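Local coordinates for protein redox-sensing transcriptional repressor Rex (Thermoanaerobacter ethanolicus, PDB 3WG9) that probably represses transcription as a dimer that senses the cellular NADH/NAD(+) ratio, binding DNA through winged-helix domains and dinucleotide through Rossmann domains, at residues T5-A10 and N54-F59; N86-G91 and E139-R144; Q97-Y102 and I149-I154; Y161-L166 and I180-P185. All coordinates share one frame; numbering follows the deposited sequence.

Interaction 1. Residues T5-A10 and N54-F59; sequences TIVSMA and NNFGGF
Asn55 and Phe56, at the end of the predicted helix-turn-helix region of the winged-helix domain, meet Val7 on the lead-in to helix 9-27. The side chain of Asn55 turns CG anti to its carbonyl carbon (chi1 -71°), and then passes at a slant over one methyl of Val7, CG2. Its CB sits 4.1 Å from Val7 CG2; the same CB lies over one face of the Phe56 ring, 3.7 Å above the plane and displaced toward the rim. Farther out, Asn55 CG is also 4.1 Å from Val7 CG2, and OD1 lies about equally near that methyl. At the tip, ND2 donates to the backbone O of Asp52, so the amide is tied back to the backbone there. The Phe56 ring adds its far end, with CZ 4.1 Å from Val7 CG2 in an oblique approach. Leu15 and Ile78 touch the ring as well, and Tyr204 of the second subunit packs on both Val7 and Phe56. Glu208 of that subunit accepts from the backbone N of Val7, whose carbonyl O takes a bond from Thr5 OG1 at 2.6 Å, tilted 29° from the carbonyl plane.

Interaction 2. Residues N86-G91 and E139-R144; sequences NTIIIG and EDFIAR
Ile88 divides its side chain between two neighbours on helix 138-144. Its CG2 methyl approaches the Phe141 ring obliquely, 3.8 Å from CE2, and the two side chains pass antiparallel. The longer branch ends with CD1 at 3.7 Å from CG1 of Ile142, where the two side chains meet roughly perpendicular; CD1 of Ile142 lies slightly farther off, at 4.0 Å from CD1 of Ile88. This division follows from an unusual torsion: CG1 of Ile88 stands between the backbone N and the carbonyl carbon (chi1 58°), which swings CG2 to the Phe141 side. Cutting Ile88 back to an alanine would remove both methyl contacts and is likely to open a gap beside Ile142 and leave the Phe141 ring less firmly seated. The setting is a Rossmann fold, in which helix 138-144 forms the right-handed beta-alpha-beta crossover from strand 132-134 to strand 149-152 and lies on one face of the parallel sheet. Ile89, next along the strand, instead faces helix 94-102 on the other side. In the second shell, Phe116 meets Phe141 edge-to-face, Ile147 touches both Ile88 and Phe141, and Val138 packs on Ile88. Glu139 links the helix to Arg165 and Arg168 through salt bridges, while on the exposed side Asp140 and Arg144 attract only loosely, with Asp140 OD2 to Arg144 NE at 4.0 Å.

Interaction 3. Residues Q97-Y102 and I149-I154; sequences QAIANY and IGILCI. With SO4 (sulfate ion), chain E.
The helix that follows the glycine-rich turn of the Rossmann fold, 94-102, rests on the central strand 149-152 through Ile99, which faces Ile151 and Cys153. The two branches of Ile99 part company. CG2 meets CG2 of Ile151 at 4.1 Å, methyl against methyl, with the side chains crossing at a slant. CG1, standing beside the backbone N (chi1 -61°), lies 4.1 Å from SG of Cys153. All three residues are buried and the contact is wholly apolar, with no hydrogen bond between the segments, so the two meet through van der Waals contact. Both segments border the dinucleotide site: Ala98 and Tyr102 of the helix and Ile154 after the strand contact NAD(+) in structures of this protein with the cofactor bound. Here a sulfate, probably from the crystallisation liquor, stands at the edge of the Tyr102 ring, near its plane. CG of Tyr102 is anti to the backbone N (chi1 -178°), a torsion that carries the phenol to the sulfate. The modelled distance from Tyr102 OH to sulfate O1, 2.3 Å, is too short to be taken literally, so the detail of that bond is doubtful. Ser196 and His194 of the second subunit also bind the sulfate, placing it at the dimer interface. Around Ile99, Trp175 of strand 173-176, Phe177 in the loop after it and Leu195 of the second subunit also pack on its side chain, while strand 85-90 flanks strand 149-152 on its other edge.

Interaction 4. Residues Y161-L166 and I180-P185; sequences YTADRL and IDLKVP
The carboxylate of Asp164 is the flat group that confronts the loop, its OD1 4.1 Å from the carbonyl O of Lys183. Behind it on helix 159-168, the Tyr161 ring carries Arg165 CG over one face, 3.8 Å above the plane and shifted toward the rim. Arg165 in turn has OH of Tyr161 3.6 Å above one face of its guanidinium group, again offset toward the rim, and the N-H groups of that guanidinium are engaged in salt bridges to Glu136 and Glu139. One residue before Asp164, Ala163 CB meets Leu182 CD1 at 3.9 Å, an apolar touch at the inner side of the helix. Leu182 reaches it with CG anti to the carbonyl carbon (chi1 -60°), and its side chain also packs on Leu152 and Leu190, so loop 180-185 lies against both the Rossmann sheet and the helix. The neighbouring residues serve ligand sites in other structures of this protein: Thr162 contacts NADH, and Asp181 binds zinc. Asp164 OD1 and Lys183 O are both acceptors and cannot bond each other directly. One water donates to both, at 2.6 Å to Asp164 OD1 and 2.7 Å to Lys183 O, and the side-chain NE2 of Gln160 reaches the same two oxygens. The polar part of the contact is therefore joined through shared donors, in which water and amide supply the protons that neither oxygen offers.

How the interactions relate
Interactions 2, 3 and 4 build one Rossmann domain, whereas interaction 1 lies in the winged-helix domain, its centre about 28 to 30 Å from theirs. Interactions 2 and 3 share the sheet: Ile90 O to Cys153 N at 2.7 Å and Ile90 N to Ile151 O at 2.8 Å probably pair the two strands. Interaction 4 joins both, Ile142 CD1 touching Leu166 CD2 at 3.6 Å and Ile154 CD1 lying 3.6 Å from Thr162 OG1. Ile154 and Thr162 contact the cofactor in other structures, and Gly91 probably does, so the three contacts border the dinucleotide site. Interactions 1 and 3 both also touch the second subunit, on opposite sides of the chain's centre.

Interaction 1. Residues T5-A10 and N54-F59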
loop_
_atom_site.group_PDB
_atom_site.type_symbol
_atom_site.label_atom_id
_atom_site.label_comp_id
_atom_site.label_asym_id
_atom_site.label_seq_id
_atom_site.Cartn_x
_atom_site.Cartn_y
_atom_site.Cartn_z
ATOM N N THR B 5 -4.100 13.228 -15.590
ATOM C CA THR B 5 -2.776 13.718 -15.194
ATOM C C THR B 5 -1.933 14.115 -16.411
ATOM O O THR B 5 -2.109 13.530 -17.467
ATOM C CB THR B 5 -1.968 12.674 -14.350
ATOM O OG1 THR B 5 -1.888 11.421 -15.043
ATOM C CG2 THR B 5 -2.581 12.454 -12.948
ATOM N N ILE B 6 -0.985 15.037 -16.222
ATOM C CA ILE B 6 0.027 15.404 -17.248
ATOM C C ILE B 6 0.945 14.191 -17.498
ATOM O O ILE B 6 1.067 13.757 -18.621
ATOM C CB ILE B 6 0.824 16.731 -16.869
ATOM C CG1 ILE B 6 -0.131 17.951 -16.807
ATOM C CG2 ILE B 6 1.921 17.009 -17.854
ATOM C CD1 ILE B 6 0.418 19.183 -16.042
ATOM N N VAL B 7 1.443 13.537 -16.440
ATOM C CA VAL B 7 2.385 12.405 -16.581
ATOM C C VAL B 7 1.553 11.131 -16.335
ATOM O O VAL B 7 0.630 11.172 -15.545
ATOM C CB VAL B 7 3.550 12.619 -15.574
ATOM C CG1 VAL B 7 4.414 11.394 -15.329
ATOM C CG2 VAL B 7 4.419 13.775 -16.073
ATOM N N SER B 8 1.860 10.016 -16.994
ATOM C CA SER B 8 1.079 8.782 -16.794
ATOM C C SER B 8 1.212 8.262 -15.356
ATOM O O SER B 8 2.204 8.530 -14.655
ATOM C CB SER B 8 1.535 7.705 -17.765
ATOM O OG SER B 8 2.671 7.049 -17.249
ATOM N N MET B 9 0.171 7.586 -14.900
ATOM C CA MET B 9 0.141 7.025 -13.557
ATOM C C MET B 9 1.264 5.949 -13.388
ATOM O O MET B 9 1.815 5.778 -12.308
ATOM C CB MET B 9 -1.241 6.410 -13.277
ATOM C CG MET B 9 -2.300 7.446 -12.832
ATOM S SD MET B 9 -1.785 8.299 -11.305
ATOM C CE MET B 9 -1.694 7.038 -10.047
ATOM N N ALA B 10 1.650 5.258 -14.458
ATOM C CA ALA B 10 2.674 4.224 -14.293
ATOM C C ALA B 10 3.943 4.956 -13.882
ATOM O O ALA B 10 4.673 4.533 -12.974
ATOM C CB ALA B 10 2.904 3.454 -15.657
ATOM N N ASN B 54 13.240 12.776 -16.888
ATOM C CA ASN B 54 13.302 13.795 -17.920
ATOM C C ASN B 54 11.970 14.507 -18.113
ATOM O O ASN B 54 11.952 15.599 -18.683
ATOM C CB ASN B 54 13.793 13.232 -19.247
ATOM C CG ASN B 54 14.511 14.299 -20.086
ATOM O OD1 ASN B 54 15.377 14.994 -19.576
ATOM N ND2 ASN B 54 14.117 14.454 -21.338
ATOM N N ASN B 55 10.868 13.924 -17.620
ATOM C CA ASN B 55 9.567 14.633 -17.619
ATOM C C ASN B 55 9.632 15.970 -16.888
ATOM O O ASN B 55 8.789 16.864 -17.117
ATOM C CB ASN B 55 8.436 13.815 -16.957
ATOM C CG ASN B 55 7.989 12.614 -17.793
ATOM O OD1 ASN B 55 7.376 12.776 -18.844
ATOM N ND2 ASN B 55 8.271 11.397 -17.303
ATOM N N PHE B 56 10.604 16.091 -15.984
ATOM C CA PHE B 56 10.624 17.204 -15.032
ATOM C C PHE B 56 11.831 18.166 -15.194
ATOM O O PHE B 56 12.192 18.867 -14.260
ATOM C CB PHE B 56 10.572 16.659 -13.592
ATOM C CG PHE B 56 9.441 15.709 -13.380
ATOM C CD1 PHE B 56 8.131 16.181 -13.312
ATOM C CD2 PHE B 56 9.674 14.335 -13.364
ATOM C CE1 PHE B 56 7.044 15.310 -13.165
ATOM C CE2 PHE B 56 8.605 13.436 -13.213
ATOM C CZ PHE B 56 7.299 13.908 -13.143
ATOM N N GLY B 57 12.505 18.095 -16.329
ATOM C CA GLY B 57 13.641 18.982 -16.604
ATOM C C GLY B 57 14.966 18.328 -16.257
ATOM O O GLY B 57 15.018 17.128 -15.955
ATOM N N GLY B 58 16.045 19.111 -16.337
ATOM C CA GLY B 58 17.355 18.708 -15.798
ATOM C C GLY B 58 17.432 19.148 -14.348
ATOM O O GLY B 58 16.548 19.878 -13.882
ATOM N N PHE B 59 18.451 18.683 -13.621
ATOM C CA PHE B 59 18.632 19.013 -12.193
ATOM C C PHE B 59 20.122 19.006 -11.806
ATOM O O PHE B 59 20.509 18.415 -10.784
ATOM C CB PHE B 59 17.829 18.055 -11.285
ATOM C CG PHE B 59 18.057 16.591 -11.584
ATOM C CD1 PHE B 59 18.914 15.829 -10.798
ATOM C CD2 PHE B 59 17.413 15.984 -12.659
ATOM C CE1 PHE B 59 19.154 14.497 -11.101
ATOM C CE2 PHE B 59 17.619 14.662 -12.948
ATOM C CZ PHE B 59 18.502 13.914 -12.181
#

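Interaction 2. Residues N86-G91 and E139-R144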
loop_
_atom_site.group_PDB
_atom_site.type_symbol
_atom_site.label_atom_id
_atom_site.label_comp_id
_atom_site.label_asym_id
_atom_site.label_seq_id
_atom_site.Cartn_x
_atom_site.Cartn_y
_atom_site.Cartn_z
ATOM N N ASN B 86 -3.472 20.042 4.184
ATOM C CA ASN B 86 -4.365 19.860 5.339
ATOM C C ASN B 86 -5.219 18.607 5.108
ATOM O O ASN B 86 -5.845 18.495 4.064
ATOM C CB ASN B 86 -5.257 21.076 5.446
ATOM C CG ASN B 86 -4.460 22.355 5.802
ATOM O OD1 ASN B 86 -3.347 22.259 6.332
ATOM N ND2 ASN B 86 -5.002 23.517 5.439
ATOM N N THR B 87 -5.210 17.707 6.085
ATOM C CA THR B 87 -5.910 16.447 6.038
ATOM C C THR B 87 -6.935 16.340 7.150
ATOM O O THR B 87 -6.805 16.954 8.222
ATOM C CB THR B 87 -4.904 15.271 6.141
ATOM O OG1 THR B 87 -4.329 15.242 7.461
ATOM C CG2 THR B 87 -3.801 15.452 5.060
ATOM N N ILE B 88 -7.935 15.517 6.922
ATOM C CA ILE B 88 -8.787 15.034 7.968
ATOM C C ILE B 88 -8.883 13.547 7.799
ATOM O O ILE B 88 -8.696 13.031 6.705
ATOM C CB ILE B 88 -10.212 15.628 7.892
ATOM C CG1 ILE B 88 -10.898 15.335 6.546
ATOM C CG2 ILE B 88 -10.162 17.141 8.106
ATOM C CD1 ILE B 88 -12.306 15.974 6.399
ATOM N N ILE B 89 -9.196 12.856 8.886
ATOM C CA ILE B 89 -9.460 11.411 8.815
ATOM C C ILE B 89 -10.885 11.211 9.199
ATOM O O ILE B 89 -11.343 11.780 10.229
ATOM C CB ILE B 89 -8.526 10.715 9.854
ATOM C CG1 ILE B 89 -7.103 10.803 9.314
ATOM C CG2 ILE B 89 -8.894 9.237 10.072
ATOM C CD1 ILE B 89 -6.021 10.212 10.254
ATOM N N ILE B 90 -11.585 10.378 8.427
ATOM C CA ILE B 90 -12.934 9.972 8.740
ATOM C C ILE B 90 -12.857 8.517 9.276
ATOM O O ILE B 90 -12.373 7.588 8.575
ATOM C CB ILE B 90 -13.872 9.967 7.531
ATOM C CG1 ILE B 90 -13.753 11.236 6.655
ATOM C CG2 ILE B 90 -15.344 9.692 8.017
ATOM C CD1 ILE B 90 -13.927 12.502 7.468
ATOM N N GLY B 91 -13.271 8.350 10.525
ATOM C CA GLY B 91 -13.203 7.014 11.211
ATOM C C GLY B 91 -12.216 7.103 12.370
ATOM O O GLY B 91 -11.027 7.354 12.145
ATOM N N GLU B 139 -18.674 18.780 6.625
ATOM C CA GLU B 139 -18.729 19.612 5.428
ATOM C C GLU B 139 -18.375 21.059 5.745
ATOM O O GLU B 139 -17.606 21.709 5.043
ATOM C CB GLU B 139 -20.121 19.521 4.802
ATOM C CG GLU B 139 -20.316 18.168 4.143
ATOM C CD GLU B 139 -21.741 17.978 3.708
ATOM O OE1 GLU B 139 -22.199 18.759 2.847
ATOM O OE2 GLU B 139 -22.389 17.047 4.209
ATOM N N ASP B 140 -18.960 21.549 6.833
ATOM C CA ASP B 140 -18.626 22.882 7.294
ATOM C C ASP B 140 -17.121 22.982 7.632
ATOM O O ASP B 140 -16.452 23.942 7.284
ATOM C CB ASP B 140 -19.474 23.226 8.517
ATOM C CG ASP B 140 -19.168 24.635 9.040
ATOM O OD1 ASP B 140 -19.729 25.617 8.503
ATOM O OD2 ASP B 140 -18.344 24.747 9.985
ATOM N N PHE B 141 -16.590 21.944 8.263
ATOM C CA PHE B 141 -15.210 21.980 8.726
ATOM C C PHE B 141 -14.267 22.067 7.511
ATOM O O PHE B 141 -13.260 22.796 7.529
ATOM C CB PHE B 141 -14.909 20.716 9.537
ATOM C CG PHE B 141 -13.558 20.719 10.161
ATOM C CD1 PHE B 141 -13.385 21.192 11.463
ATOM C CD2 PHE B 141 -12.451 20.231 9.446
ATOM C CE1 PHE B 141 -12.123 21.189 12.053
ATOM C CE2 PHE B 141 -11.183 20.239 10.009
ATOM C CZ PHE B 141 -11.016 20.716 11.316
ATOM N N ILE B 142 -14.577 21.301 6.478
ATOM C CA ILE B 142 -13.721 21.254 5.264
ATOM C C ILE B 142 -13.557 22.636 4.658
ATOM O O ILE B 142 -12.456 23.033 4.282
ATOM C CB ILE B 142 -14.296 20.263 4.212
ATOM C CG1 ILE B 142 -13.990 18.797 4.658
ATOM C CG2 ILE B 142 -13.769 20.614 2.822
ATOM C CD1 ILE B 142 -14.896 17.774 3.892
ATOM N N ALA B 143 -14.678 23.333 4.525
ATOM C CA ALA B 143 -14.730 24.639 3.887
ATOM C C ALA B 143 -14.094 25.676 4.800
ATOM O O ALA B 143 -13.452 26.553 4.288
ATOM C CB ALA B 143 -16.163 25.056 3.598
ATOM N N ARG B 144 -14.265 25.554 6.116
ATOM C CA ARG B 144 -13.695 26.530 7.068
ATOM C C ARG B 144 -12.190 26.382 7.251
ATOM O O ARG B 144 -11.507 27.361 7.564
ATOM C CB ARG B 144 -14.338 26.457 8.464
ATOM C CG ARG B 144 -15.775 26.902 8.500
ATOM C CD ARG B 144 -16.092 27.927 9.597
ATOM N NE ARG B 144 -15.700 27.543 10.950
ATOM C CZ ARG B 144 -16.239 28.056 12.060
ATOM N NH1 ARG B 144 -17.228 28.941 11.980
ATOM N NH2 ARG B 144 -15.812 27.666 13.260
#

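Interaction 3. Residues Q97-Y102 and I149-I154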
loop_
_atom_site.group_PDB
_atom_site.type_symbol
_atom_site.label_atom_id
_atom_site.label_comp_id
_atom_site.label_asym_id
_atom_site.label_seq_id
_atom_site.Cartn_x
_atom_site.Cartn_y
_atom_site.Cartn_z
ATOM N N GLN B 97 -6.919 5.688 13.903
ATOM C CA GLN B 97 -5.846 6.042 14.840
ATOM C C GLN B 97 -4.482 5.631 14.304
ATOM O O GLN B 97 -3.488 6.357 14.489
ATOM C CB GLN B 97 -6.119 5.391 16.220
ATOM C CG GLN B 97 -7.487 5.873 16.791
ATOM C CD GLN B 97 -7.781 5.292 18.170
ATOM O OE1 GLN B 97 -6.911 5.341 19.026
ATOM N NE2 GLN B 97 -8.936 4.643 18.344
ATOM N N ALA B 98 -4.408 4.486 13.631
ATOM C CA ALA B 98 -3.068 4.034 13.144
ATOM C C ALA B 98 -2.610 4.964 12.035
ATOM O O ALA B 98 -1.403 5.251 11.867
ATOM C CB ALA B 98 -3.145 2.605 12.590
ATOM N N ILE B 99 -3.573 5.348 11.183
ATOM C CA ILE B 99 -3.210 6.272 10.102
ATOM C C ILE B 99 -2.895 7.649 10.668
ATOM O O ILE B 99 -1.947 8.316 10.223
ATOM C CB ILE B 99 -4.268 6.322 8.993
ATOM C CG1 ILE B 99 -4.420 4.936 8.382
ATOM C CG2 ILE B 99 -3.849 7.376 7.875
ATOM C CD1 ILE B 99 -3.079 4.242 7.995
ATOM N N ALA B 100 -3.634 8.075 11.695
ATOM C CA ALA B 100 -3.296 9.301 12.372
ATOM C C ALA B 100 -1.854 9.235 12.902
ATOM O O ALA B 100 -1.073 10.169 12.688
ATOM C CB ALA B 100 -4.302 9.600 13.496
ATOM N N ASN B 101 -1.476 8.124 13.537
ATOM C CA ASN B 101 -0.083 7.902 13.999
ATOM C C ASN B 101 0.920 7.899 12.822
ATOM O O ASN B 101 1.979 8.510 12.897
ATOM C CB ASN B 101 0.059 6.584 14.820
ATOM C CG ASN B 101 -0.862 6.509 16.072
ATOM O OD1 ASN B 101 -1.153 5.391 16.601
ATOM N ND2 ASN B 101 -1.285 7.673 16.578
ATOM N N TYR B 102 0.582 7.239 11.717
ATOM C CA TYR B 102 1.495 7.160 10.565
ATOM C C TYR B 102 1.762 8.550 9.924
ATOM O O TYR B 102 2.902 8.901 9.596
ATOM C CB TYR B 102 0.926 6.176 9.520
ATOM C CG TYR B 102 1.819 5.984 8.324
ATOM C CD1 TYR B 102 2.807 5.007 8.351
ATOM C CD2 TYR B 102 1.675 6.776 7.149
ATOM C CE1 TYR B 102 3.698 4.841 7.256
ATOM C CE2 TYR B 102 2.538 6.598 6.033
ATOM C CZ TYR B 102 3.555 5.622 6.113
ATOM O OH TYR B 102 4.446 5.361 5.085
ATOM N N ILE B 149 -7.213 16.937 1.750
ATOM C CA ILE B 149 -7.233 15.465 1.585
ATOM C C ILE B 149 -8.164 14.870 2.649
ATOM O O ILE B 149 -8.053 15.251 3.811
ATOM C CB ILE B 149 -5.838 14.843 1.733
ATOM C CG1 ILE B 149 -4.840 15.419 0.699
ATOM C CG2 ILE B 149 -5.941 13.283 1.649
ATOM C CD1 ILE B 149 -3.338 15.028 1.011
ATOM N N GLY B 150 -9.181 14.110 2.240
ATOM C CA GLY B 150 -10.024 13.373 3.228
ATOM C C GLY B 150 -9.530 11.913 3.199
ATOM O O GLY B 150 -9.408 11.272 2.143
ATOM N N ILE B 151 -9.158 11.386 4.351
ATOM C CA ILE B 151 -8.691 9.991 4.411
ATOM C C ILE B 151 -9.805 9.142 4.982
ATOM O O ILE B 151 -10.332 9.491 6.069
ATOM C CB ILE B 151 -7.491 9.928 5.346
ATOM C CG1 ILE B 151 -6.431 10.922 4.850
ATOM C CG2 ILE B 151 -6.980 8.423 5.522
ATOM C CD1 ILE B 151 -5.208 11.108 5.783
ATOM N N LEU B 152 -10.207 8.076 4.274
ATOM C CA LEU B 152 -11.382 7.314 4.644
ATOM C C LEU B 152 -10.964 6.051 5.364
ATOM O O LEU B 152 -10.257 5.206 4.766
ATOM C CB LEU B 152 -12.285 6.939 3.442
ATOM C CG LEU B 152 -12.928 8.012 2.562
ATOM C CD1 LEU B 152 -13.747 7.288 1.457
ATOM C CD2 LEU B 152 -13.843 8.947 3.368
ATOM N N CYS B 153 -11.320 5.958 6.649
ATOM C CA CYS B 153 -10.961 4.781 7.486
ATOM C C CYS B 153 -12.235 4.258 8.169
ATOM O O CYS B 153 -12.262 3.945 9.361
ATOM C CB CYS B 153 -9.988 5.276 8.553
ATOM S SG CYS B 153 -8.385 5.790 7.856
ATOM N N ILE B 154 -13.348 4.335 7.470
ATOM C CA ILE B 154 -14.623 3.903 8.050
ATOM C C ILE B 154 -15.075 2.584 7.458
ATOM O O ILE B 154 -14.489 2.111 6.477
ATOM C CB ILE B 154 -15.704 4.927 7.749
ATOM C CG1 ILE B 154 -15.510 5.556 6.364
ATOM C CG2 ILE B 154 -15.727 5.988 8.841
ATOM C CD1 ILE B 154 -16.781 6.205 5.947
HETATM S S SO4 E . 7.202 3.773 4.153
HETATM O O1 SO4 E . 6.320 3.977 5.314
HETATM O O2 SO4 E . 7.720 2.386 4.054
HETATM O O3 SO4 E . 6.396 4.063 2.966
HETATM O O4 SO4 E . 8.330 4.717 4.162
#

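Interaction 4. Residues Y161-L166 and I180-P185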
loop_
_atom_site.group_PDB
_atom_site.type_symbol
_atom_site.label_atom_id
_atom_site.label_comp_id
_atom_site.label_asym_id
_atom_site.label_seq_id
_atom_site.Cartn_x
_atom_site.Cartn_y
_atom_site.Cartn_z
ATOM N N TYR B 161 -21.448 7.317 0.584
ATOM C CA TYR B 161 -22.178 8.495 1.023
ATOM C C TYR B 161 -21.183 9.473 1.665
ATOM O O TYR B 161 -21.226 10.676 1.415
ATOM C CB TYR B 161 -23.295 8.095 2.000
ATOM C CG TYR B 161 -23.924 9.297 2.665
ATOM C CD1 TYR B 161 -24.582 10.270 1.915
ATOM C CD2 TYR B 161 -23.792 9.484 4.040
ATOM C CE1 TYR B 161 -25.157 11.390 2.536
ATOM C CE2 TYR B 161 -24.344 10.576 4.669
ATOM C CZ TYR B 161 -25.023 11.520 3.916
ATOM O OH TYR B 161 -25.529 12.602 4.563
ATOM N N THR B 162 -20.250 8.952 2.451
ATOM C CA THR B 162 -19.251 9.796 3.086
ATOM C C THR B 162 -18.385 10.460 2.023
ATOM O O THR B 162 -18.148 11.636 2.098
ATOM C CB THR B 162 -18.420 9.018 4.128
ATOM O OG1 THR B 162 -19.321 8.565 5.131
ATOM C CG2 THR B 162 -17.364 9.935 4.823
ATOM N N ALA B 163 -17.969 9.709 1.002
ATOM C CA ALA B 163 -17.143 10.271 -0.095
ATOM C C ALA B 163 -17.958 11.374 -0.804
ATOM O O ALA B 163 -17.439 12.449 -1.125
ATOM C CB ALA B 163 -16.762 9.154 -1.060
ATOM N N ASP B 164 -19.262 11.149 -0.991
ATOM C CA ASP B 164 -20.077 12.184 -1.688
ATOM C C ASP B 164 -20.155 13.484 -0.900
ATOM O O ASP B 164 -20.138 14.554 -1.496
ATOM C CB ASP B 164 -21.516 11.690 -1.927
ATOM C CG ASP B 164 -21.600 10.574 -2.973
ATOM O OD1 ASP B 164 -20.635 10.380 -3.746
ATOM O OD2 ASP B 164 -22.654 9.903 -3.038
ATOM N N ARG B 165 -20.266 13.386 0.423
ATOM C CA ARG B 165 -20.321 14.546 1.290
ATOM C C ARG B 165 -19.010 15.303 1.196
ATOM O O ARG B 165 -19.010 16.549 1.189
ATOM C CB ARG B 165 -20.490 14.149 2.772
ATOM C CG ARG B 165 -21.796 13.416 3.076
ATOM C CD ARG B 165 -21.784 13.194 4.551
ATOM N NE ARG B 165 -22.085 14.434 5.250
ATOM C CZ ARG B 165 -22.537 14.425 6.479
ATOM N NH1 ARG B 165 -22.664 13.234 7.076
ATOM N NH2 ARG B 165 -22.878 15.559 7.080
ATOM N N LEU B 166 -17.882 14.573 1.251
ATOM C CA LEU B 166 -16.576 15.320 1.191
ATOM C C LEU B 166 -16.429 16.039 -0.123
ATOM O O LEU B 166 -15.944 17.172 -0.198
ATOM C CB LEU B 166 -15.342 14.399 1.363
ATOM C CG LEU B 166 -15.347 13.483 2.573
ATOM C CD1 LEU B 166 -14.060 12.642 2.612
ATOM C CD2 LEU B 166 -15.510 14.205 3.868
ATOM N N ILE B 180 -12.919 -1.186 -1.188
ATOM C CA ILE B 180 -13.887 -0.957 -2.264
ATOM C C ILE B 180 -13.571 0.308 -3.085
ATOM O O ILE B 180 -13.147 1.316 -2.543
ATOM C CB ILE B 180 -15.264 -0.805 -1.649
ATOM C CG1 ILE B 180 -15.831 -2.200 -1.365
ATOM C CG2 ILE B 180 -16.190 0.027 -2.526
ATOM C CD1 ILE B 180 -17.065 -2.147 -0.497
ATOM N N ASP B 181 -13.778 0.253 -4.391
ATOM C CA ASP B 181 -13.461 1.371 -5.268
ATOM C C ASP B 181 -14.610 2.404 -5.422
ATOM O O ASP B 181 -15.622 2.166 -6.108
ATOM C CB ASP B 181 -12.901 0.869 -6.603
ATOM C CG ASP B 181 -11.469 0.307 -6.467
ATOM O OD1 ASP B 181 -10.985 0.059 -5.332
ATOM O OD2 ASP B 181 -10.792 0.143 -7.503
ATOM N N LEU B 182 -14.408 3.559 -4.778
ATOM C CA LEU B 182 -15.404 4.649 -4.691
ATOM C C LEU B 182 -15.608 5.418 -5.999
ATOM O O LEU B 182 -14.735 5.411 -6.836
ATOM C CB LEU B 182 -15.001 5.628 -3.589
ATOM C CG LEU B 182 -14.902 4.976 -2.217
ATOM C CD1 LEU B 182 -14.421 6.021 -1.257
ATOM C CD2 LEU B 182 -16.217 4.372 -1.743
ATOM N N LYS B 183 -16.744 6.090 -6.145
ATOM C CA LYS B 183 -17.026 6.924 -7.302
ATOM C C LYS B 183 -16.849 8.403 -6.891
ATOM O O LYS B 183 -17.512 8.833 -5.935
ATOM C CB LYS B 183 -18.481 6.751 -7.736
ATOM C CG LYS B 183 -18.850 5.357 -8.239
ATOM C CD LYS B 183 -17.708 4.681 -8.973
ATOM C CE LYS B 183 -17.969 3.174 -9.082
ATOM N NZ LYS B 183 -19.349 2.929 -9.603
ATOM N N VAL B 184 -16.008 9.146 -7.617
ATOM C CA VAL B 184 -15.854 10.604 -7.412
ATOM C C VAL B 184 -15.778 11.234 -8.799
ATOM O O VAL B 184 -15.447 10.558 -9.782
ATOM C CB VAL B 184 -14.526 10.966 -6.634
ATOM C CG1 VAL B 184 -14.507 10.322 -5.191
ATOM C CG2 VAL B 184 -13.359 10.495 -7.388
ATOM N N PRO B 185 -16.017 12.549 -8.877
ATOM C CA PRO B 185 -15.925 13.261 -10.140
ATOM C C PRO B 185 -14.485 13.202 -10.612
ATOM O O PRO B 185 -13.547 13.085 -9.805
ATOM C CB PRO B 185 -16.324 14.709 -9.768
ATOM C CG PRO B 185 -17.204 14.563 -8.571
ATOM C CD PRO B 185 -16.731 13.312 -7.825
HETATM O O HOH W 1 -18.526 11.192 -5.047
#